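Ethanolamine kinase Pv091845 (Plasmodium vivax, PDB 2QG7) probably phosphorylates ethanolamine, the first of three steps leading to phosphatidylethanolamine. Local coordinates at residues K155-I160 with K220-T225; H210-N215 with I290-C295; D363-F368 with P412-S417; C376-T381 with S449-F454. All coordinates share one frame; numbering follows the deposited sequence.

Contact 1 (K155-I160 with K220-T225)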
loop_
_atom_site.group_PDB
_atom_site.type_symbol
_atom_site.label_atom_id
_atom_site.label_comp_id
_atom_site.label_asym_id
_atom_site.label_seq_id
_atom_site.Cartn_x
_atom_site.Cartn_y
_atom_site.Cartn_z
ATOM N N LYS D 155 5.239 5.442 -33.082
ATOM C CA LYS D 155 4.770 6.109 -34.292
ATOM C C LYS D 155 4.390 5.094 -35.375
ATOM O O LYS D 155 3.342 5.224 -36.032
ATOM C CB LYS D 155 5.847 7.076 -34.789
ATOM C CG LYS D 155 5.335 8.148 -35.745
ATOM C CD LYS D 155 6.376 9.205 -36.068
ATOM C CE LYS D 155 7.344 8.686 -37.125
ATOM N NZ LYS D 155 8.387 9.695 -37.536
ATOM N N LYS D 156 5.231 4.076 -35.529
ATOM C CA LYS D 156 4.997 2.983 -36.462
ATOM C C LYS D 156 3.772 2.136 -36.111
ATOM O O LYS D 156 2.936 1.853 -36.994
ATOM C CB LYS D 156 6.235 2.108 -36.541
ATOM C CG LYS D 156 7.445 2.804 -37.141
ATOM C CD LYS D 156 8.636 1.839 -37.324
ATOM C CE LYS D 156 9.870 2.575 -37.829
ATOM N NZ LYS D 156 9.664 3.022 -39.241
ATOM N N ILE D 157 3.685 1.737 -34.833
ATOM C CA ILE D 157 2.551 1.004 -34.276
ATOM C C ILE D 157 1.234 1.751 -34.482
ATOM O O ILE D 157 0.214 1.142 -34.829
ATOM C CB ILE D 157 2.771 0.706 -32.730
ATOM C CG1 ILE D 157 4.027 -0.130 -32.493
ATOM C CG2 ILE D 157 1.556 0.040 -32.094
ATOM C CD1 ILE D 157 3.927 -1.548 -32.970
ATOM N N SER D 158 1.269 3.062 -34.249
ATOM C CA SER D 158 0.112 3.967 -34.342
ATOM C C SER D 158 -0.604 3.937 -35.676
ATOM O O SER D 158 -1.836 3.943 -35.724
ATOM C CB SER D 158 0.571 5.404 -34.100
ATOM O OG SER D 158 0.781 5.593 -32.706
ATOM N N CYS D 159 0.171 3.905 -36.759
ATOM C CA CYS D 159 -0.428 3.886 -38.091
ATOM C C CYS D 159 -0.955 2.502 -38.450
ATOM O O CYS D 159 -2.042 2.410 -39.023
ATOM C CB CYS D 159 0.520 4.444 -39.180
ATOM S SG CYS D 159 1.882 3.307 -39.649
ATOM N N ILE D 160 -0.206 1.443 -38.097
ATOM C CA ILE D 160 -0.747 0.079 -38.167
ATOM C C ILE D 160 -2.138 -0.025 -37.490
ATOM O O ILE D 160 -3.085 -0.538 -38.065
ATOM C CB ILE D 160 0.242 -0.973 -37.566
ATOM C CG1 ILE D 160 1.591 -0.976 -38.321
ATOM C CG2 ILE D 160 -0.369 -2.365 -37.589
ATOM C CD1 ILE D 160 2.780 -1.657 -37.553
ATOM N N LYS D 220 10.850 -5.998 -38.684
ATOM C CA LYS D 220 12.239 -5.549 -38.748
ATOM C C LYS D 220 12.341 -4.072 -38.350
ATOM O O LYS D 220 13.288 -3.668 -37.659
ATOM C CB LYS D 220 12.815 -5.783 -40.160
ATOM C CG LYS D 220 14.330 -5.505 -40.327
ATOM C CD LYS D 220 15.204 -6.731 -39.990
ATOM C CE LYS D 220 16.687 -6.332 -39.725
ATOM N NZ LYS D 220 16.927 -5.737 -38.344
ATOM N N GLU D 221 11.354 -3.282 -38.783
ATOM C CA GLU D 221 11.278 -1.845 -38.468
ATOM C C GLU D 221 11.162 -1.602 -36.971
ATOM O O GLU D 221 11.686 -0.620 -36.455
ATOM C CB GLU D 221 10.079 -1.195 -39.158
ATOM C CG GLU D 221 10.245 -0.957 -40.636
ATOM C CD GLU D 221 9.063 -0.206 -41.241
ATOM O OE1 GLU D 221 7.929 -0.281 -40.684
ATOM O OE2 GLU D 221 9.275 0.463 -42.280
ATOM N N LEU D 222 10.459 -2.504 -36.291
ATOM C CA LEU D 222 10.254 -2.428 -34.844
ATOM C C LEU D 222 11.480 -2.916 -34.068
ATOM O O LEU D 222 11.811 -2.353 -33.010
ATOM C CB LEU D 222 9.004 -3.217 -34.443
ATOM C CG LEU D 222 7.690 -2.792 -35.100
ATOM C CD1 LEU D 222 6.600 -3.801 -34.796
ATOM C CD2 LEU D 222 7.285 -1.387 -34.680
ATOM N N GLN D 223 12.136 -3.959 -34.606
ATOM C CA GLN D 223 13.394 -4.487 -34.054
ATOM C C GLN D 223 14.530 -3.452 -34.078
ATOM O O GLN D 223 15.264 -3.335 -33.097
ATOM C CB GLN D 223 13.843 -5.744 -34.812
ATOM C CG GLN D 223 13.086 -7.028 -34.480
ATOM C CD GLN D 223 13.427 -8.170 -35.447
ATOM O OE1 GLN D 223 14.328 -8.012 -36.343
ATOM N NE2 GLN D 223 12.703 -9.325 -35.274
ATOM N N VAL D 224 14.673 -2.715 -35.186
ATOM C CA VAL D 224 15.755 -1.718 -35.318
ATOM C C VAL D 224 15.604 -0.478 -34.411
ATOM O O VAL D 224 16.613 0.122 -34.024
ATOM C CB VAL D 224 16.047 -1.285 -36.823
ATOM C CG1 VAL D 224 16.488 -2.495 -37.676
ATOM C CG2 VAL D 224 14.852 -0.559 -37.454
ATOM N N THR D 225 14.358 -0.090 -34.085
ATOM C CA THR D 225 14.113 1.093 -33.227
ATOM C C THR D 225 14.407 0.819 -31.746
ATOM O O THR D 225 14.863 1.710 -31.025
ATOM C CB THR D 225 12.670 1.678 -33.370
ATOM O OG1 THR D 225 11.689 0.629 -33.226
ATOM C CG2 THR D 225 12.495 2.388 -34.713
#
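Helix 151-163, which bridges two strands of the five-stranded sheet in the amino-terminal lobe of this kinase fold, meets helix 216-226 here. The two run nearly antiparallel, at 155°, with segment axes 10.9 Å apart, so side chains have to span the gap. Lys156 does most of that. Its aliphatic chain stays extended until chi4, where it bends (-70°). On the way out its CD lies 3.8 Å from Glu221 CB, crossing that side chain at about a right angle, and its CE reaches Thr225 CG2 at 4.1 Å. The ammonium end forms a long salt bridge, 4.0 Å from Lys156 NZ to Glu221 OE2. Further in, Leu222 CD2 reaches across to Ile157 CD1 (3.8 Å) and Lys156 CB (4.1 Å). Thr225 is turned (chi1 50°) so that CG2 meets the lysine chain while OG1 goes back to its own helix, bonding Leu222 O at 3.0 Å from above the carbonyl plane. Asn150 ND2, just ahead of the facing helix, hydrogen-bonds the backbone O of Thr225. The apolar patch is small and the charge pair, at the exposed side, is long, so hydrocarbon packing probably contributes more to this contact than electrostatics.

Contact 2 (H210-N215 with I290-C295)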
loop_
_atom_site.group_PDB
_atom_site.type_symbol
_atom_site.label_atom_id
_atom_site.label_comp_id
_atom_site.label_asym_id
_atom_site.label_seq_id
_atom_site.Cartn_x
_atom_site.Cartn_y
_atom_site.Cartn_z
ATOM N N HIS D 210 -5.325 -8.508 -31.380
ATOM C CA HIS D 210 -4.421 -9.649 -31.443
ATOM C C HIS D 210 -4.390 -10.363 -32.809
ATOM O O HIS D 210 -3.460 -11.120 -33.094
ATOM C CB HIS D 210 -4.691 -10.600 -30.268
ATOM C CG HIS D 210 -4.251 -10.042 -28.941
ATOM N ND1 HIS D 210 -4.447 -10.706 -27.737
ATOM C CD2 HIS D 210 -3.634 -8.872 -28.635
ATOM C CE1 HIS D 210 -3.965 -9.968 -26.752
ATOM N NE2 HIS D 210 -3.471 -8.853 -27.271
ATOM N N ASP D 211 -5.403 -10.100 -33.641
ATOM C CA ASP D 211 -5.537 -10.693 -34.982
ATOM C C ASP D 211 -4.693 -10.003 -36.031
ATOM O O ASP D 211 -4.481 -10.542 -37.105
ATOM C CB ASP D 211 -6.991 -10.671 -35.442
ATOM C CG ASP D 211 -7.823 -11.790 -34.818
ATOM O OD1 ASP D 211 -7.229 -12.817 -34.405
ATOM O OD2 ASP D 211 -9.067 -11.650 -34.739
ATOM N N ILE D 212 -4.219 -8.808 -35.727
ATOM C CA ILE D 212 -3.374 -8.050 -36.633
ATOM C C ILE D 212 -2.104 -8.831 -36.948
ATOM O O ILE D 212 -1.305 -9.130 -36.054
ATOM C CB ILE D 212 -3.048 -6.634 -36.075
ATOM C CG1 ILE D 212 -4.328 -5.830 -35.880
ATOM C CG2 ILE D 212 -2.134 -5.874 -36.985
ATOM C CD1 ILE D 212 -4.081 -4.514 -35.229
ATOM N N LYS D 213 -1.933 -9.145 -38.233
ATOM C CA LYS D 213 -0.786 -9.902 -38.718
ATOM C C LYS D 213 0.493 -9.097 -38.677
ATOM O O LYS D 213 0.509 -7.893 -39.014
ATOM C CB LYS D 213 -1.041 -10.441 -40.133
ATOM C CG LYS D 213 -2.064 -11.586 -40.175
ATOM C CD LYS D 213 -2.303 -12.050 -41.606
ATOM C CE LYS D 213 -3.612 -12.882 -41.706
ATOM N NZ LYS D 213 -3.709 -13.432 -43.098
ATOM N N LEU D 214 1.567 -9.787 -38.263
ATOM C CA LEU D 214 2.877 -9.145 -38.138
ATOM C C LEU D 214 3.845 -9.782 -39.102
ATOM O O LEU D 214 4.351 -10.891 -38.865
ATOM C CB LEU D 214 3.411 -9.206 -36.687
ATOM C CG LEU D 214 2.605 -8.470 -35.590
ATOM C CD1 LEU D 214 3.276 -8.671 -34.204
ATOM C CD2 LEU D 214 2.484 -6.957 -35.909
ATOM N N ASN D 215 4.089 -9.065 -40.202
ATOM C CA ASN D 215 4.928 -9.579 -41.285
ATOM C C ASN D 215 6.377 -9.146 -41.099
ATOM O O ASN D 215 6.670 -8.324 -40.231
ATOM C CB ASN D 215 4.391 -9.126 -42.649
ATOM C CG ASN D 215 3.967 -7.678 -42.654
ATOM O OD1 ASN D 215 4.729 -6.794 -43.091
ATOM N ND2 ASN D 215 2.743 -7.421 -42.156
ATOM N N ILE D 290 3.139 -14.679 -30.067
ATOM C CA ILE D 290 3.538 -13.278 -30.073
ATOM C C ILE D 290 2.602 -12.508 -31.004
ATOM O O ILE D 290 2.547 -12.775 -32.205
ATOM C CB ILE D 290 5.002 -13.107 -30.559
ATOM C CG1 ILE D 290 5.926 -14.194 -29.951
ATOM C CG2 ILE D 290 5.523 -11.738 -30.306
ATOM C CD1 ILE D 290 5.954 -14.263 -28.454
ATOM N N VAL D 291 1.830 -11.586 -30.427
ATOM C CA VAL D 291 0.849 -10.783 -31.158
ATOM C C VAL D 291 1.096 -9.312 -30.883
ATOM O O VAL D 291 1.977 -8.954 -30.086
ATOM C CB VAL D 291 -0.602 -11.193 -30.815
ATOM C CG1 VAL D 291 -0.804 -12.688 -31.109
ATOM C CG2 VAL D 291 -0.918 -10.940 -29.379
ATOM N N LEU D 292 0.370 -8.437 -31.567
ATOM C CA LEU D 292 0.467 -7.012 -31.263
ATOM C C LEU D 292 -0.389 -6.815 -30.041
ATOM O O LEU D 292 -1.635 -6.956 -30.096
ATOM C CB LEU D 292 -0.065 -6.186 -32.423
ATOM C CG LEU D 292 0.134 -4.667 -32.382
ATOM C CD1 LEU D 292 1.583 -4.296 -32.036
ATOM C CD2 LEU D 292 -0.313 -4.045 -33.687
ATOM N N CYS D 293 0.283 -6.520 -28.929
ATOM C CA CYS D 293 -0.386 -6.302 -27.647
ATOM C C CYS D 293 -0.610 -4.818 -27.362
ATOM O O CYS D 293 0.081 -3.970 -27.883
ATOM C CB CYS D 293 0.456 -6.934 -26.557
ATOM S SG CYS D 293 0.507 -8.745 -26.610
ATOM N N HIS D 294 -1.611 -4.501 -26.551
ATOM C CA HIS D 294 -1.762 -3.140 -26.036
ATOM C C HIS D 294 -0.736 -2.784 -24.940
ATOM O O HIS D 294 -0.089 -1.709 -24.989
ATOM C CB HIS D 294 -3.172 -2.921 -25.533
ATOM C CG HIS D 294 -3.433 -1.502 -25.111
ATOM N ND1 HIS D 294 -2.986 -0.984 -23.907
ATOM C CD2 HIS D 294 -4.099 -0.499 -25.726
ATOM C CE1 HIS D 294 -3.363 0.276 -23.807
ATOM N NE2 HIS D 294 -4.043 0.594 -24.894
ATOM N N CYS D 295 -0.595 -3.691 -23.965
ATOM C CA CYS D 295 0.467 -3.663 -22.916
ATOM C C CYS D 295 0.195 -2.827 -21.668
ATOM O O CYS D 295 0.972 -2.897 -20.728
ATOM C CB CYS D 295 1.842 -3.315 -23.489
ATOM S SG CYS D 295 2.375 -4.376 -24.817
#
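Ring contacts come first. The methyl CG2 of Val291 stands over one face of the His210 imidazole, 3.6 Å from its centroid and 19° off the normal, a clear CH-pi contact that lies slightly toward the CG-CD2 side. Cys293 SG approaches the same ring obliquely, 4.7 Å from the centroid. Among polar neighbours, Leu292 O lies at the ring's edge, 3.1 Å from His210 CD2, so a ring carbon and not a nitrogen faces this carbonyl. Both nitrogens are engaged by other groups: ND1 bonds Tyr394 OH and NE2 bonds Asp363 OD2, which together fix the ring's rotation. Strand 290-293, paired antiparallel with strand 356-359, leads directly into His294-Cys295-Asp296, the start of the HxDxxxxN sequence of Brenner's phosphotransferase motif; His210, at the end of helix 196-210, is therefore packed against the approach to what is, in related kinases, the catalytic loop. The apolar contacts lie beyond the ring. Leu292, with CG anti to the backbone N (chi1 -171°), brings CD2 to 4.1 Å from Ile212 CD1, the chains crossing obliquely. Leu214 CD1 rests on the strand's backbone, 3.9 Å from Leu292 N, while Pro357 of the partner strand touches the Leu214 side chain too.

Contact 3 (D363-F368 with P412-S417)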
loop_
_atom_site.group_PDB
_atom_site.type_symbol
_atom_site.label_atom_id
_atom_site.label_comp_id
_atom_site.label_asym_id
_atom_site.label_seq_id
_atom_site.Cartn_x
_atom_site.Cartn_y
_atom_site.Cartn_z
ATOM N N ASP D 363 -0.749 -9.777 -22.219
ATOM C CA ASP D 363 -1.752 -8.737 -22.330
ATOM C C ASP D 363 -3.041 -9.052 -21.594
ATOM O O ASP D 363 -3.688 -8.153 -21.075
ATOM C CB ASP D 363 -2.037 -8.454 -23.800
ATOM C CG ASP D 363 -2.278 -6.972 -24.098
ATOM O OD1 ASP D 363 -1.952 -6.094 -23.239
ATOM O OD2 ASP D 363 -2.784 -6.708 -25.213
ATOM N N ILE D 364 -3.409 -10.312 -21.536
ATOM C CA ILE D 364 -4.602 -10.749 -20.846
ATOM C C ILE D 364 -4.416 -10.785 -19.312
ATOM O O ILE D 364 -5.280 -10.303 -18.576
ATOM C CB ILE D 364 -5.098 -12.152 -21.376
ATOM C CG1 ILE D 364 -5.241 -12.105 -22.913
ATOM C CG2 ILE D 364 -6.427 -12.610 -20.661
ATOM C CD1 ILE D 364 -5.396 -13.490 -23.592
ATOM N N ALA D 365 -3.307 -11.352 -18.849
ATOM C CA ALA D 365 -2.983 -11.417 -17.426
ATOM C C ALA D 365 -2.692 -10.025 -16.834
ATOM O O ALA D 365 -3.066 -9.745 -15.692
ATOM C CB ALA D 365 -1.808 -12.383 -17.183
ATOM N N ASN D 366 -2.018 -9.166 -17.606
ATOM C CA ASN D 366 -1.820 -7.778 -17.238
ATOM C C ASN D 366 -3.158 -7.066 -17.096
ATOM O O ASN D 366 -3.344 -6.335 -16.141
ATOM C CB ASN D 366 -0.909 -7.097 -18.229
ATOM C CG ASN D 366 -0.594 -5.635 -17.862
ATOM O OD1 ASN D 366 0.128 -5.366 -16.887
ATOM N ND2 ASN D 366 -1.134 -4.697 -18.639
ATOM N N HIS D 367 -4.119 -7.340 -17.969
ATOM C CA HIS D 367 -5.429 -6.769 -17.887
ATOM C C HIS D 367 -6.178 -7.271 -16.656
ATOM O O HIS D 367 -6.928 -6.538 -16.008
ATOM C CB HIS D 367 -6.231 -7.080 -19.162
ATOM C CG HIS D 367 -7.646 -6.575 -19.114
ATOM N ND1 HIS D 367 -7.952 -5.243 -18.948
ATOM C CD2 HIS D 367 -8.832 -7.223 -19.181
ATOM C CE1 HIS D 367 -9.264 -5.085 -18.918
ATOM N NE2 HIS D 367 -9.825 -6.271 -19.048
ATOM N N PHE D 368 -5.981 -8.534 -16.337
ATOM C CA PHE D 368 -6.613 -9.133 -15.182
ATOM C C PHE D 368 -6.034 -8.608 -13.853
ATOM O O PHE D 368 -6.761 -8.480 -12.869
ATOM C CB PHE D 368 -6.460 -10.640 -15.255
ATOM C CG PHE D 368 -7.383 -11.289 -16.270
ATOM C CD1 PHE D 368 -8.526 -10.610 -16.738
ATOM C CD2 PHE D 368 -7.148 -12.579 -16.724
ATOM C CE1 PHE D 368 -9.377 -11.218 -17.669
ATOM C CE2 PHE D 368 -8.020 -13.207 -17.624
ATOM C CZ PHE D 368 -9.120 -12.528 -18.094
ATOM N N PRO D 412 1.255 -17.876 -15.370
ATOM C CA PRO D 412 2.502 -17.272 -14.888
ATOM C C PRO D 412 2.772 -15.813 -15.333
ATOM O O PRO D 412 3.770 -15.222 -14.904
ATOM C CB PRO D 412 3.571 -18.167 -15.525
ATOM C CG PRO D 412 2.926 -18.701 -16.793
ATOM C CD PRO D 412 1.469 -18.839 -16.483
ATOM N N PHE D 413 1.957 -15.257 -16.234
ATOM C CA PHE D 413 2.166 -13.895 -16.734
ATOM C C PHE D 413 1.622 -12.855 -15.743
ATOM O O PHE D 413 1.933 -11.667 -15.860
ATOM C CB PHE D 413 1.531 -13.695 -18.124
ATOM C CG PHE D 413 2.278 -14.372 -19.225
ATOM C CD1 PHE D 413 2.045 -15.721 -19.520
ATOM C CD2 PHE D 413 3.228 -13.669 -19.971
ATOM C CE1 PHE D 413 2.723 -16.328 -20.517
ATOM C CE2 PHE D 413 3.939 -14.292 -21.006
ATOM C CZ PHE D 413 3.697 -15.614 -21.260
ATOM N N TYR D 414 0.826 -13.316 -14.785
ATOM C CA TYR D 414 0.389 -12.497 -13.681
ATOM C C TYR D 414 1.588 -11.877 -12.923
ATOM O O TYR D 414 1.673 -10.637 -12.738
ATOM C CB TYR D 414 -0.413 -13.351 -12.744
ATOM C CG TYR D 414 -1.882 -13.425 -13.035
ATOM C CD1 TYR D 414 -2.741 -12.409 -12.594
ATOM C CD2 TYR D 414 -2.436 -14.537 -13.709
ATOM C CE1 TYR D 414 -4.092 -12.470 -12.816
ATOM C CE2 TYR D 414 -3.821 -14.615 -13.938
ATOM C CZ TYR D 414 -4.630 -13.579 -13.481
ATOM O OH TYR D 414 -5.971 -13.611 -13.686
ATOM N N ILE D 415 2.509 -12.755 -12.516
ATOM C CA ILE D 415 3.769 -12.361 -11.884
ATOM C C ILE D 415 4.679 -11.554 -12.789
ATOM O O ILE D 415 5.399 -10.666 -12.335
ATOM C CB ILE D 415 4.577 -13.581 -11.367
ATOM C CG1 ILE D 415 3.782 -14.326 -10.268
ATOM C CG2 ILE D 415 5.919 -13.105 -10.760
ATOM C CD1 ILE D 415 4.245 -15.778 -10.205
ATOM N N CYS D 416 4.672 -11.902 -14.051
ATOM C CA CYS D 416 5.439 -11.180 -15.073
ATOM C C CYS D 416 4.977 -9.682 -15.209
ATOM O O CYS D 416 5.765 -8.748 -15.328
ATOM C CB CYS D 416 5.259 -11.937 -16.402
ATOM S SG CYS D 416 6.208 -11.227 -17.703
ATOM N N SER D 417 3.670 -9.498 -15.209
ATOM C CA SER D 417 3.043 -8.202 -15.189
ATOM C C SER D 417 3.369 -7.401 -13.892
ATOM O O SER D 417 3.603 -6.202 -13.957
ATOM C CB SER D 417 1.535 -8.435 -15.295
ATOM O OG SER D 417 0.832 -7.250 -15.070
#
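The Tyr414 ring carries Ala365 CB over one face, 4.1 Å above the plane and toward the rim, and Lys457 makes a cation-pi contact with the same ring. Phe368 has the backbone oxygen Ile364 O over one of its faces, and its ring also meets Phe390 and Tyr371 edge-to-face. The two segments' rings do not stack on each other: the phenol end of Tyr414 comes up obliquely, with OH 3.4 Å from Phe368 CB, while that hydroxyl bonds Glu387 OE2. Ala365 is the small residue at the crossing. Its methyl reaches Phe413 CB at 3.7 Å and lies just as near the backbone atom Tyr414 N, so it fits against the first turn of the other helix. A polar link closes the other end. Ser417 OG donates to Asn366 OD1 over 2.7 Å, in the plane of the amide and on a lone pair, with a C=O...donor angle of 122°. Both side chains are placed for it by having their outer atoms anti to the backbone N, Asn366 CG at chi1 -177° and Ser417 OG likewise. Trp421 NE1 adds a weak bond to the same oxygen, which helps to satisfy it in a buried setting. The segment axes approach to 8.2 Å and cross at -68°: a close crossing with Ala365 at the point of contact, in the largely helical carboxy-terminal lobe of the kinase fold, joining helix 360-369 to the start of helix 413-430.

Contact 4 (C376-T381 with S449-F454); sequences CDWDLT and SCLPIF
Aromatic contact dominates. The edge of Phe454 points at the face of the Trp378 indole in a T-shaped pair, planes at 90° and the centroid of the five-membered ring 5.1 Å from that of Phe454. Phe454 CE1 leads, 3.6 Å from Trp378 CG, and Phe454 CZ follows at 3.7 Å from Trp378 CE3, so the phenyl edge runs along the indole from one ring to the other. On the opposite indole face lies Cys376 O, 3.5 Å above the plane. His418 of helix 413-430 meets both rings edge-to-face. Aliphatic groups fill in around the tryptophan: Ile453 CD1 touches Trp378 CB at 3.7 Å, and Leu451 CD1 comes obliquely to Trp378 CD1 at 4.0 Å. Thr381 CG2 stands at the edge of the Phe454 ring, near its plane. No hydrogen bond crosses between the two segments. Thr381 OG1 donates to Trp378 O over 2.6 Å, nearly along the C=O axis (162°), and Thr381 N adds a second bond to that oxygen, which fastens the short 3-10 turn 378-380. Just before it, Asp377 centres an inverse gamma turn and forms a salt bridge with Arg190. Around Leu451, the N-cap residue of helix 452-455, the second subunit packs with its Ile439. Between these two segments the contact thus rests on ring and methyl packing alone, while polar bonds keep the loop itself in shape.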
loop_
_atom_site.group_PDB
_atom_site.type_symbol
_atom_site.label_atom_id
_atom_site.label_comp_id
_atom_site.label_asym_id
_atom_site.label_seq_id
_atom_site.Cartn_x
_atom_site.Cartn_y
_atom_site.Cartn_z
ATOM N N CYS D 376 -4.455 -1.655 -5.839
ATOM C CA CYS D 376 -3.938 -3.031 -5.735
ATOM C C CYS D 376 -4.742 -3.945 -4.807
ATOM O O CYS D 376 -4.211 -4.729 -4.027
ATOM C CB CYS D 376 -2.461 -2.992 -5.397
ATOM S SG CYS D 376 -1.414 -2.170 -6.571
ATOM N N ASP D 377 -6.063 -3.837 -4.883
ATOM C CA ASP D 377 -6.937 -4.747 -4.152
ATOM C C ASP D 377 -6.978 -6.114 -4.837
ATOM O O ASP D 377 -7.840 -6.347 -5.648
ATOM C CB ASP D 377 -8.322 -4.151 -4.038
ATOM C CG ASP D 377 -8.327 -2.853 -3.238
ATOM O OD1 ASP D 377 -7.793 -2.869 -2.095
ATOM O OD2 ASP D 377 -8.858 -1.817 -3.724
ATOM N N TRP D 378 -6.033 -6.997 -4.511
ATOM C CA TRP D 378 -5.761 -8.205 -5.295
ATOM C C TRP D 378 -6.870 -9.239 -5.300
ATOM O O TRP D 378 -6.901 -10.125 -6.157
ATOM C CB TRP D 378 -4.467 -8.858 -4.868
ATOM C CG TRP D 378 -3.253 -8.016 -5.065
ATOM C CD1 TRP D 378 -2.272 -7.785 -4.148
ATOM C CD2 TRP D 378 -2.859 -7.305 -6.260
ATOM N NE1 TRP D 378 -1.285 -6.981 -4.691
ATOM C CE2 TRP D 378 -1.630 -6.660 -5.976
ATOM C CE3 TRP D 378 -3.426 -7.149 -7.532
ATOM C CZ2 TRP D 378 -0.966 -5.876 -6.912
ATOM C CZ3 TRP D 378 -2.773 -6.372 -8.441
ATOM C CH2 TRP D 378 -1.556 -5.737 -8.133
ATOM N N ASP D 379 -7.795 -9.110 -4.361
ATOM C CA ASP D 379 -8.952 -10.001 -4.287
ATOM C C ASP D 379 -9.999 -9.706 -5.392
ATOM O O ASP D 379 -10.960 -10.462 -5.587
ATOM C CB ASP D 379 -9.584 -9.923 -2.883
ATOM C CG ASP D 379 -9.946 -8.480 -2.468
ATOM O OD1 ASP D 379 -9.100 -7.528 -2.628
ATOM O OD2 ASP D 379 -11.077 -8.296 -1.948
ATOM N N LEU D 380 -9.804 -8.603 -6.111
ATOM C CA LEU D 380 -10.672 -8.232 -7.205
ATOM C C LEU D 380 -10.220 -8.858 -8.533
ATOM O O LEU D 380 -10.934 -8.799 -9.509
ATOM C CB LEU D 380 -10.758 -6.702 -7.310
ATOM C CG LEU D 380 -11.384 -5.923 -6.130
ATOM C CD1 LEU D 380 -11.291 -4.442 -6.335
ATOM C CD2 LEU D 380 -12.843 -6.293 -5.970
ATOM N N THR D 381 -9.031 -9.454 -8.562
ATOM C CA THR D 381 -8.553 -10.126 -9.754
ATOM C C THR D 381 -9.425 -11.372 -10.009
ATOM O O THR D 381 -9.915 -11.979 -9.046
ATOM C CB THR D 381 -7.073 -10.517 -9.634
ATOM O OG1 THR D 381 -6.905 -11.333 -8.470
ATOM C CG2 THR D 381 -6.181 -9.286 -9.565
ATOM N N SER D 449 4.487 -9.883 -6.795
ATOM C CA SER D 449 5.194 -10.897 -7.522
ATOM C C SER D 449 5.728 -12.014 -6.625
ATOM O O SER D 449 5.958 -13.128 -7.095
ATOM C CB SER D 449 6.335 -10.299 -8.310
ATOM O OG SER D 449 7.378 -9.887 -7.450
ATOM N N CYS D 450 5.909 -11.734 -5.338
ATOM C CA CYS D 450 6.332 -12.742 -4.356
ATOM C C CYS D 450 5.163 -13.327 -3.602
ATOM O O CYS D 450 5.370 -14.253 -2.826
ATOM C CB CYS D 450 7.303 -12.125 -3.343
ATOM S SG CYS D 450 8.756 -11.436 -4.114
ATOM N N LEU D 451 3.955 -12.803 -3.786
ATOM C CA LEU D 451 2.837 -13.253 -2.948
ATOM C C LEU D 451 2.295 -14.613 -3.372
ATOM O O LEU D 451 2.224 -14.890 -4.553
ATOM C CB LEU D 451 1.689 -12.260 -2.932
ATOM C CG LEU D 451 1.754 -10.953 -2.148
ATOM C CD1 LEU D 451 0.525 -10.136 -2.488
ATOM C CD2 LEU D 451 1.822 -11.180 -0.653
ATOM N N PRO D 452 1.923 -15.473 -2.392
ATOM C CA PRO D 452 1.363 -16.807 -2.627
ATOM C C PRO D 452 0.158 -16.839 -3.559
ATOM O O PRO D 452 0.071 -17.724 -4.423
ATOM C CB PRO D 452 0.945 -17.242 -1.219
ATOM C CG PRO D 452 1.984 -16.623 -0.343
ATOM C CD PRO D 452 2.056 -15.228 -0.928
ATOM N N ILE D 453 -0.763 -15.889 -3.379
ATOM C CA ILE D 453 -1.939 -15.786 -4.224
ATOM C C ILE D 453 -1.600 -15.660 -5.708
ATOM O O ILE D 453 -2.432 -15.959 -6.550
ATOM C CB ILE D 453 -2.868 -14.609 -3.786
ATOM C CG1 ILE D 453 -2.085 -13.283 -3.752
ATOM C CG2 ILE D 453 -3.552 -14.920 -2.421
ATOM C CD1 ILE D 453 -2.964 -12.075 -3.695
ATOM N N PHE D 454 -0.389 -15.243 -6.036
ATOM C CA PHE D 454 -0.001 -15.116 -7.413
ATOM C C PHE D 454 1.011 -16.167 -7.794
ATOM O O PHE D 454 1.054 -16.568 -8.954
ATOM C CB PHE D 454 0.558 -13.713 -7.740
ATOM C CG PHE D 454 -0.490 -12.651 -7.793
ATOM C CD1 PHE D 454 -0.559 -11.675 -6.809
ATOM C CD2 PHE D 454 -1.424 -12.627 -8.835
ATOM C CE1 PHE D 454 -1.539 -10.692 -6.858
ATOM C CE2 PHE D 454 -2.423 -11.658 -8.890
ATOM C CZ PHE D 454 -2.480 -10.694 -7.899
#

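Contacts 1 and 2 join directly, Ile157 CD1 lying 3.7 Å from Leu292 CD1, so the helix 151-163 packs onto the strand leading to the presumed catalytic loop. Contact 2 passes to contact 3 through Asp363, whose OD2 and OD1 probably accept from His294 N (2.8 Å) and Cys295 N (2.9 Å), much as a conserved helix aspartate braces the catalytic loop in protein kinases. Contacts 3 and 4, with centres about 11 Å apart, touch through packing, Tyr414 CD1 sitting 3.8 Å from Phe454 CE2. The four contacts thus run in a row, with contacts 1 and 4 at its ends, their centres about 34 Å apart.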